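Local coordinates for protein beta-glucuronidase (Dictyoglomus thermophilum, PDB 6XXW) that probably hydrolyses beta-D-glucuronides, releasing glucuronic acid, at residues V32-G37 against P185-T190. Sequence-based numbering, arbitrary orientation.
Sequences VKDLSG and PVVIYT
Two antiparallel strands pair here in the sugar-binding domain of the glycoside hydrolase family 2 fold, joining the start of strand 32-43 to the strand at 185-190, which also pairs with strand 90-99 through backbone bonds of V187 with R94 and Y189 with F92. K33 and I188 form the hydrogen-bonded pair: K33 N gives to I188 O at 2.8 Å, and I188 N returns a bond to K33 O at 2.9 Å. Two residues on, L35 N reaches V186 O at 2.9 Å, although regular strand geometry breaks off after D34.

That break is an Asx turn. D34 OD1 takes the backbone N of S36 from above the carboxylate plane, 3.0 Å away, and the S36 hydroxyl donates to D34 OD1 at 2.6 Å, on the syn lone pair of that oxygen. With CG anti to the backbone N (chi1 176°), the D34 carboxylate lies over the P185-V187 end of the other strand, where OD1 meets V187 CG1 at 3.8 Å. S36 OG rests against P185 CB.

On the I188 side, the L35 and I188 side chains cross at a slant, CD1 to CD1 3.9 Å, and L35 CD1 also touches V186 CG1; F80 of strand 73-81 meets both L35 and I188. The other face carries V32, whose CG2 sits 4.0 Å from Y189 CB, while the Y189 hydroxyl turns off to E122. K33 NZ hydrogen-bonds V32 O of the second subunit, and V32 O here accepts from K33 NZ of that subunit, so this strand also belongs to a subunit interface.

Backbone bonds therefore hold the strands together, L35 and I188 pack together and against F80, and two donors on one carboxylate oxygen fix the turn at the break in strand 32-43.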
# COMPACT_ATOMS: atom_id res chain seq x y z
N VAL A 32 -30.49 7.19 -34.25
CA VAL A 32 -30.27 7.06 -32.81
C VAL A 32 -29.57 8.32 -32.33
O VAL A 32 -28.56 8.74 -32.92
CB VAL A 32 -29.44 5.81 -32.46
CG1 VAL A 32 -29.17 5.76 -30.96
CG2 VAL A 32 -30.14 4.54 -32.93
N LYS A 33 -30.10 8.93 -31.27
CA LYS A 33 -29.52 10.12 -30.64
C LYS A 33 -29.22 9.78 -29.19
O LYS A 33 -30.14 9.48 -28.42
CB LYS A 33 -30.49 11.31 -30.73
CG LYS A 33 -29.99 12.60 -30.09
CD LYS A 33 -28.64 13.00 -30.69
CE LYS A 33 -28.25 14.42 -30.30
NZ LYS A 33 -26.79 14.54 -30.11
N ASP A 34 -27.95 9.83 -28.81
CA ASP A 34 -27.54 9.47 -27.46
C ASP A 34 -27.59 10.71 -26.57
O ASP A 34 -26.95 11.72 -26.87
CB ASP A 34 -26.13 8.86 -27.50
CG ASP A 34 -25.57 8.53 -26.13
OD1 ASP A 34 -26.35 8.38 -25.17
OD2 ASP A 34 -24.33 8.43 -26.01
N LEU A 35 -28.38 10.64 -25.49
CA LEU A 35 -28.52 11.77 -24.57
C LEU A 35 -27.54 11.71 -23.41
O LEU A 35 -27.60 12.56 -22.52
CB LEU A 35 -29.95 11.85 -24.03
CG LEU A 35 -31.07 12.13 -25.03
CD1 LEU A 35 -32.36 12.47 -24.29
CD2 LEU A 35 -30.69 13.25 -25.98
N SER A 36 -26.64 10.73 -23.40
CA SER A 36 -25.59 10.68 -22.39
C SER A 36 -24.75 11.94 -22.45
O SER A 36 -24.64 12.60 -23.49
CB SER A 36 -24.70 9.45 -22.60
OG SER A 36 -25.49 8.30 -22.75
N GLY A 37 -24.16 12.29 -21.32
CA GLY A 37 -23.35 13.49 -21.22
C GLY A 37 -23.57 14.14 -19.88
O GLY A 37 -23.79 13.44 -18.89
N PRO A 185 -27.12 4.10 -20.75
CA PRO A 185 -27.41 5.28 -21.57
C PRO A 185 -28.89 5.55 -21.76
O PRO A 185 -29.71 4.63 -21.87
CB PRO A 185 -26.73 4.95 -22.91
CG PRO A 185 -25.55 4.11 -22.50
CD PRO A 185 -26.10 3.24 -21.40
N VAL A 186 -29.23 6.83 -21.77
CA VAL A 186 -30.53 7.32 -22.20
C VAL A 186 -30.42 7.69 -23.66
O VAL A 186 -29.53 8.46 -24.04
CB VAL A 186 -30.96 8.54 -21.37
CG1 VAL A 186 -32.33 9.02 -21.82
CG2 VAL A 186 -30.94 8.22 -19.86
N VAL A 187 -31.29 7.14 -24.51
CA VAL A 187 -31.23 7.45 -25.93
C VAL A 187 -32.63 7.66 -26.47
O VAL A 187 -33.62 7.18 -25.93
CB VAL A 187 -30.49 6.37 -26.75
CG1 VAL A 187 -29.14 5.99 -26.10
CG2 VAL A 187 -31.37 5.14 -26.90
N ILE A 188 -32.70 8.41 -27.57
CA ILE A 188 -33.92 8.58 -28.34
C ILE A 188 -33.67 8.02 -29.73
O ILE A 188 -32.62 8.27 -30.33
CB ILE A 188 -34.34 10.06 -28.41
CG1 ILE A 188 -34.60 10.59 -27.00
CG2 ILE A 188 -35.63 10.21 -29.21
CD1 ILE A 188 -35.17 11.98 -26.98
N TYR A 189 -34.60 7.22 -30.23
CA TYR A 189 -34.40 6.62 -31.54
C TYR A 189 -35.71 6.65 -32.30
O TYR A 189 -36.79 6.72 -31.71
CB TYR A 189 -33.81 5.20 -31.43
CG TYR A 189 -34.69 4.14 -30.81
CD1 TYR A 189 -34.72 3.95 -29.43
CD2 TYR A 189 -35.45 3.30 -31.61
CE1 TYR A 189 -35.51 2.95 -28.86
CE2 TYR A 189 -36.25 2.30 -31.05
CZ TYR A 189 -36.28 2.14 -29.68
OH TYR A 189 -37.07 1.15 -29.15
N THR A 190 -35.60 6.64 -33.63
CA THR A 190 -36.75 6.65 -34.52
C THR A 190 -36.91 5.30 -35.20
O THR A 190 -35.94 4.56 -35.40
CB THR A 190 -36.60 7.71 -35.62
OG1 THR A 190 -35.44 7.42 -36.41
CG2 THR A 190 -36.47 9.10 -35.02